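Local coordinates for aldehyde reductase YahK (Escherichia coli, PDB 1UUF), which reduces a wide range of aldehydes to their alcohols as a zinc-dependent enzyme, strongly preferring NADPH to NADH as electron donor, at residues G46-C60 with G81-V95. Residues are numbered along the deposited sequence; the frame is centred on the assembly and turned at random.
Sequences GPNDVKIEIAYCGVC and GHEIVGRVVAVGDQV. With ZN (zinc ion), chain C.
I54 and I84 meet in the buried part of an antiparallel strand pair that shows how two neighbouring strands can carry metal ligands at their ends. The CG1 of I54 lies 3.7 Å from CG2 of I84, the two side chains slanting across each other; with its CG1 anti to the carbonyl carbon (chi1 -58°), I54 also turns CG2 to the V85 carbonyl and I84 CG2. G86 lets the two backbones come close opposite I54: a side chain there would run into the E53 carbonyl and I54 CA. Replacing I54 by alanine is likely to open a gap beside I84 CG2 and leave that methyl without its packing mate. On the face of I84, V50 CG1 sits 3.7 Å from V88 CG2, and C57 SG rests 3.6 Å from CA of G81.

Two classic bulges interrupt the register. At one, V85 O accepts from both A55 N (2.9 Å) and Y56 N; at the other, V89 and A90 face K51, and V89 CG2 touches E53 CB at 3.5 Å. The solvent side is looser: K51 extends past V89, a water links E53 O to R87 NH2, and at the two turns exposed P47 meets D93 and Q94, with Q94 N bonded to P47 O.

At the far end the pair reaches the catalytic zinc, bound by C60 SG (2.4 Å), H82 NE2 (2.2 Å), a water and C178. E83, next to H82, is held by a salt bridge from OE1 to R359 and a hydrogen bond from A179 N to OE2.

The pair belongs to the GroES-like domain: strand 49-58 also bonds to strands 152-156 and 359-363, strand 84-91 pairs antiparallel with strand 103-106, whose V104 meets I52 and V88, and helix 61-68 starts just after C60.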
loop_
_atom_site.group_PDB
_atom_site.type_symbol
_atom_site.label_atom_id
_atom_site.label_comp_id
_atom_site.label_asym_id
_atom_site.label_seq_id
_atom_site.Cartn_x
_atom_site.Cartn_y
_atom_site.Cartn_z
ATOM N N GLY A 46 -25.364 19.632 -26.841
ATOM C CA GLY A 46 -24.611 19.427 -28.065
ATOM C C GLY A 46 -24.954 18.062 -28.635
ATOM O O GLY A 46 -25.747 17.336 -28.037
ATOM N N PRO A 47 -24.369 17.671 -29.776
ATOM C CA PRO A 47 -24.668 16.366 -30.374
ATOM C C PRO A 47 -24.486 15.145 -29.469
ATOM O O PRO A 47 -25.196 14.154 -29.623
ATOM C CB PRO A 47 -23.756 16.328 -31.603
ATOM C CG PRO A 47 -22.625 17.243 -31.231
ATOM C CD PRO A 47 -23.348 18.383 -30.563
ATOM N N ASN A 48 -23.545 15.213 -28.532
ATOM C CA ASN A 48 -23.303 14.090 -27.624
ATOM C C ASN A 48 -23.839 14.332 -26.215
ATOM O O ASN A 48 -23.617 13.512 -25.318
ATOM C CB ASN A 48 -21.804 13.796 -27.523
ATOM C CG ASN A 48 -21.173 13.496 -28.866
ATOM O OD1 ASN A 48 -21.589 12.577 -29.572
ATOM N ND2 ASN A 48 -20.152 14.269 -29.224
ATOM N N ASP A 49 -24.547 15.441 -26.021
ATOM C CA ASP A 49 -25.077 15.793 -24.704
ATOM C C ASP A 49 -26.447 15.260 -24.316
ATOM O O ASP A 49 -27.307 15.003 -25.158
ATOM C CB ASP A 49 -25.107 17.312 -24.527
ATOM C CG ASP A 49 -23.729 17.922 -24.497
ATOM O OD1 ASP A 49 -22.786 17.237 -24.044
ATOM O OD2 ASP A 49 -23.595 19.095 -24.913
ATOM N N VAL A 50 -26.632 15.121 -23.006
ATOM C CA VAL A 50 -27.882 14.656 -22.423
ATOM C C VAL A 50 -28.346 15.758 -21.475
ATOM O O VAL A 50 -27.601 16.164 -20.576
ATOM C CB VAL A 50 -27.680 13.358 -21.598
ATOM C CG1 VAL A 50 -29.011 12.900 -21.006
ATOM C CG2 VAL A 50 -27.080 12.271 -22.473
ATOM N N LYS A 51 -29.561 16.257 -21.691
ATOM C CA LYS A 51 -30.127 17.300 -20.840
ATOM C C LYS A 51 -30.961 16.585 -19.789
ATOM O O LYS A 51 -31.894 15.860 -20.122
ATOM C CB LYS A 51 -31.009 18.241 -21.659
ATOM C CG LYS A 51 -31.673 19.334 -20.841
ATOM C CD LYS A 51 -32.520 20.229 -21.733
ATOM C CE LYS A 51 -33.190 21.327 -20.935
ATOM N NZ LYS A 51 -33.965 22.236 -21.823
ATOM N N ILE A 52 -30.628 16.814 -18.524
ATOM C CA ILE A 52 -31.287 16.142 -17.410
ATOM C C ILE A 52 -32.043 17.048 -16.449
ATOM O O ILE A 52 -31.511 18.060 -15.990
ATOM C CB ILE A 52 -30.232 15.367 -16.586
ATOM C CG1 ILE A 52 -29.488 14.389 -17.496
ATOM C CG2 ILE A 52 -30.891 14.638 -15.424
ATOM C CD1 ILE A 52 -28.261 13.777 -16.853
ATOM N N GLU A 53 -33.282 16.672 -16.145
ATOM C CA GLU A 53 -34.103 17.403 -15.188
ATOM C C GLU A 53 -33.781 16.699 -13.874
ATOM O O GLU A 53 -34.170 15.547 -13.668
ATOM C CB GLU A 53 -35.587 17.241 -15.518
ATOM C CG GLU A 53 -36.520 18.072 -14.654
ATOM C CD GLU A 53 -36.361 19.563 -14.891
ATOM O OE1 GLU A 53 -36.291 19.975 -16.068
ATOM O OE2 GLU A 53 -36.317 20.326 -13.902
ATOM N N ILE A 54 -33.052 17.378 -12.997
ATOM C CA ILE A 54 -32.650 16.782 -11.729
ATOM C C ILE A 54 -33.790 16.604 -10.737
ATOM O O ILE A 54 -34.508 17.550 -10.410
ATOM C CB ILE A 54 -31.523 17.609 -11.076
ATOM C CG1 ILE A 54 -30.334 17.701 -12.036
ATOM C CG2 ILE A 54 -31.082 16.959 -9.771
ATOM C CD1 ILE A 54 -29.159 18.493 -11.489
ATOM N N ALA A 55 -33.954 15.374 -10.259
ATOM C CA ALA A 55 -35.005 15.074 -9.300
ATOM C C ALA A 55 -34.458 15.155 -7.883
ATOM O O ALA A 55 -35.071 15.767 -7.007
ATOM C CB ALA A 55 -35.578 13.684 -9.564
ATOM N N TYR A 56 -33.299 14.542 -7.662
ATOM C CA TYR A 56 -32.680 14.544 -6.343
ATOM C C TYR A 56 -31.165 14.647 -6.417
ATOM O O TYR A 56 -30.551 14.269 -7.414
ATOM C CB TYR A 56 -33.036 13.266 -5.575
ATOM C CG TYR A 56 -34.518 13.001 -5.485
ATOM C CD1 TYR A 56 -35.157 12.176 -6.414
ATOM C CD2 TYR A 56 -35.294 13.617 -4.505
ATOM C CE1 TYR A 56 -36.534 11.976 -6.367
ATOM C CE2 TYR A 56 -36.671 13.424 -4.450
ATOM C CZ TYR A 56 -37.282 12.605 -5.385
ATOM O OH TYR A 56 -38.647 12.433 -5.351
ATOM N N CYS A 57 -30.568 15.163 -5.348
ATOM C CA CYS A 57 -29.118 15.282 -5.278
ATOM C C CYS A 57 -28.652 15.003 -3.858
ATOM O O CYS A 57 -29.068 15.676 -2.916
ATOM C CB CYS A 57 -28.653 16.678 -5.706
ATOM S SG CYS A 57 -26.835 16.818 -5.808
ATOM N N GLY A 58 -27.794 13.998 -3.710
ATOM C CA GLY A 58 -27.273 13.656 -2.402
ATOM C C GLY A 58 -26.300 14.716 -1.921
ATOM O O GLY A 58 -25.674 15.404 -2.728
ATOM N N VAL A 59 -26.184 14.863 -0.607
ATOM C CA VAL A 59 -25.276 15.846 -0.035
ATOM C C VAL A 59 -24.025 15.116 0.446
ATOM O O VAL A 59 -24.089 14.255 1.326
ATOM C CB VAL A 59 -25.945 16.596 1.132
ATOM C CG1 VAL A 59 -24.992 17.640 1.701
ATOM C CG2 VAL A 59 -27.235 17.261 0.641
ATOM N N CYS A 60 -22.890 15.464 -0.154
ATOM C CA CYS A 60 -21.607 14.833 0.157
ATOM C C CYS A 60 -20.703 15.760 0.961
ATOM O O CYS A 60 -20.807 16.982 0.859
ATOM C CB CYS A 60 -20.902 14.441 -1.147
ATOM S SG CYS A 60 -19.278 13.671 -0.932
ATOM N N GLY A 81 -22.786 19.625 -5.236
ATOM C CA GLY A 81 -23.699 18.553 -5.581
ATOM C C GLY A 81 -23.212 17.658 -6.698
ATOM O O GLY A 81 -23.065 18.103 -7.832
ATOM N N HIS A 82 -22.943 16.395 -6.386
ATOM C CA HIS A 82 -22.518 15.465 -7.419
ATOM C C HIS A 82 -22.956 14.021 -7.189
ATOM O O HIS A 82 -22.238 13.077 -7.500
ATOM C CB HIS A 82 -21.004 15.564 -7.677
ATOM C CG HIS A 82 -20.140 15.327 -6.478
ATOM N ND1 HIS A 82 -18.844 15.797 -6.407
ATOM C CD2 HIS A 82 -20.356 14.642 -5.331
ATOM C CE1 HIS A 82 -18.301 15.411 -5.267
ATOM N NE2 HIS A 82 -19.197 14.711 -4.597
ATOM N N GLU A 83 -24.155 13.880 -6.630
ATOM C CA GLU A 83 -24.798 12.591 -6.387
ATOM C C GLU A 83 -26.176 12.887 -6.971
ATOM O O GLU A 83 -27.180 12.973 -6.264
ATOM C CB GLU A 83 -24.876 12.283 -4.888
ATOM C CG GLU A 83 -23.504 12.118 -4.233
ATOM C CD GLU A 83 -23.572 11.503 -2.845
ATOM O OE1 GLU A 83 -24.552 11.772 -2.119
ATOM O OE2 GLU A 83 -22.635 10.763 -2.474
ATOM N N ILE A 84 -26.178 13.054 -8.289
ATOM C CA ILE A 84 -27.349 13.438 -9.075
ATOM C C ILE A 84 -28.150 12.346 -9.780
ATOM O O ILE A 84 -27.586 11.481 -10.446
ATOM C CB ILE A 84 -26.907 14.447 -10.169
ATOM C CG1 ILE A 84 -26.224 15.651 -9.517
ATOM C CG2 ILE A 84 -28.102 14.900 -11.005
ATOM C CD1 ILE A 84 -25.396 16.482 -10.490
ATOM N N VAL A 85 -29.473 12.412 -9.645
ATOM C CA VAL A 85 -30.364 11.487 -10.338
ATOM C C VAL A 85 -31.521 12.305 -10.891
ATOM O O VAL A 85 -31.954 13.279 -10.277
ATOM C CB VAL A 85 -30.914 10.369 -9.421
ATOM C CG1 VAL A 85 -29.771 9.503 -8.931
ATOM C CG2 VAL A 85 -31.695 10.965 -8.260
ATOM N N GLY A 86 -32.006 11.926 -12.065
ATOM C CA GLY A 86 -33.104 12.661 -12.663
ATOM C C GLY A 86 -33.633 11.976 -13.903
ATOM O O GLY A 86 -33.411 10.783 -14.100
ATOM N N ARG A 87 -34.317 12.739 -14.748
ATOM C CA ARG A 87 -34.890 12.198 -15.972
ATOM C C ARG A 87 -34.391 12.955 -17.197
ATOM O O ARG A 87 -34.249 14.175 -17.167
ATOM C CB ARG A 87 -36.417 12.270 -15.904
ATOM C CG ARG A 87 -37.019 11.472 -14.752
ATOM C CD ARG A 87 -38.535 11.622 -14.693
ATOM N NE ARG A 87 -39.133 10.783 -13.654
ATOM C CZ ARG A 87 -38.938 10.946 -12.348
ATOM N NH1 ARG A 87 -39.526 10.129 -11.484
ATOM N NH2 ARG A 87 -38.161 11.927 -11.903
ATOM N N VAL A 88 -34.124 12.224 -18.273
ATOM C CA VAL A 88 -33.646 12.842 -19.504
ATOM C C VAL A 88 -34.764 13.667 -20.130
ATOM O O VAL A 88 -35.876 13.175 -20.324
ATOM C CB VAL A 88 -33.172 11.780 -20.515
ATOM C CG1 VAL A 88 -32.733 12.451 -21.817
ATOM C CG2 VAL A 88 -32.017 10.981 -19.919
ATOM N N VAL A 89 -34.460 14.929 -20.424
ATOM C CA VAL A 89 -35.423 15.841 -21.033
ATOM C C VAL A 89 -35.213 15.876 -22.543
ATOM O O VAL A 89 -36.171 15.921 -23.314
ATOM C CB VAL A 89 -35.265 17.279 -20.478
ATOM C CG1 VAL A 89 -36.205 18.223 -21.207
ATOM C CG2 VAL A 89 -35.558 17.301 -18.990
ATOM N N ALA A 90 -33.952 15.852 -22.956
ATOM C CA ALA A 90 -33.606 15.875 -24.369
ATOM C C ALA A 90 -32.207 15.309 -24.564
ATOM O O ALA A 90 -31.430 15.215 -23.614
ATOM C CB ALA A 90 -33.671 17.299 -24.896
ATOM N N VAL A 91 -31.890 14.936 -25.801
ATOM C CA VAL A 91 -30.582 14.384 -26.126
ATOM C C VAL A 91 -30.088 14.905 -27.470
ATOM O O VAL A 91 -30.888 15.220 -28.355
ATOM C CB VAL A 91 -30.618 12.839 -26.201
ATOM C CG1 VAL A 91 -30.967 12.255 -24.843
ATOM C CG2 VAL A 91 -31.628 12.394 -27.246
ATOM N N GLY A 92 -28.769 14.995 -27.610
ATOM C CA GLY A 92 -28.183 15.457 -28.856
ATOM C C GLY A 92 -28.455 14.437 -29.942
ATOM O O GLY A 92 -28.818 13.298 -29.646
ATOM N N ASP A 93 -28.280 14.833 -31.199
ATOM C CA ASP A 93 -28.531 13.935 -32.320
ATOM C C ASP A 93 -27.521 12.795 -32.465
ATOM O O ASP A 93 -27.722 11.889 -33.273
ATOM C CB ASP A 93 -28.597 14.733 -33.627
ATOM C CG ASP A 93 -27.373 15.601 -33.845
ATOM O OD1 ASP A 93 -26.245 15.071 -33.799
ATOM O OD2 ASP A 93 -27.539 16.818 -34.069
ATOM N N GLN A 94 -26.439 12.839 -31.692
ATOM C CA GLN A 94 -25.424 11.790 -31.754
ATOM C C GLN A 94 -25.478 10.861 -30.544
ATOM O O GLN A 94 -24.732 9.884 -30.473
ATOM C CB GLN A 94 -24.022 12.401 -31.858
ATOM C CG GLN A 94 -23.770 13.153 -33.151
ATOM C CD GLN A 94 -24.030 12.298 -34.374
ATOM O OE1 GLN A 94 -23.438 11.230 -34.536
ATOM N NE2 GLN A 94 -24.921 12.764 -35.242
ATOM N N VAL A 95 -26.353 11.168 -29.591
ATOM C CA VAL A 95 -26.487 10.340 -28.397
ATOM C C VAL A 95 -27.078 8.983 -28.762
ATOM O O VAL A 95 -28.100 8.905 -29.444
ATOM C CB VAL A 95 -27.381 11.022 -27.343
ATOM C CG1 VAL A 95 -27.702 10.049 -26.220
ATOM C CG2 VAL A 95 -26.668 12.243 -26.784
HETATM ZN ZN ZN C . -18.670 13.157 -3.166
HETATM O O HOH W 1 -36.817 14.689 -12.861
HETATM O O HOH W 2 -23.173 15.677 -3.715
HETATM O O HOH W 3 -16.384 13.273 -3.087
#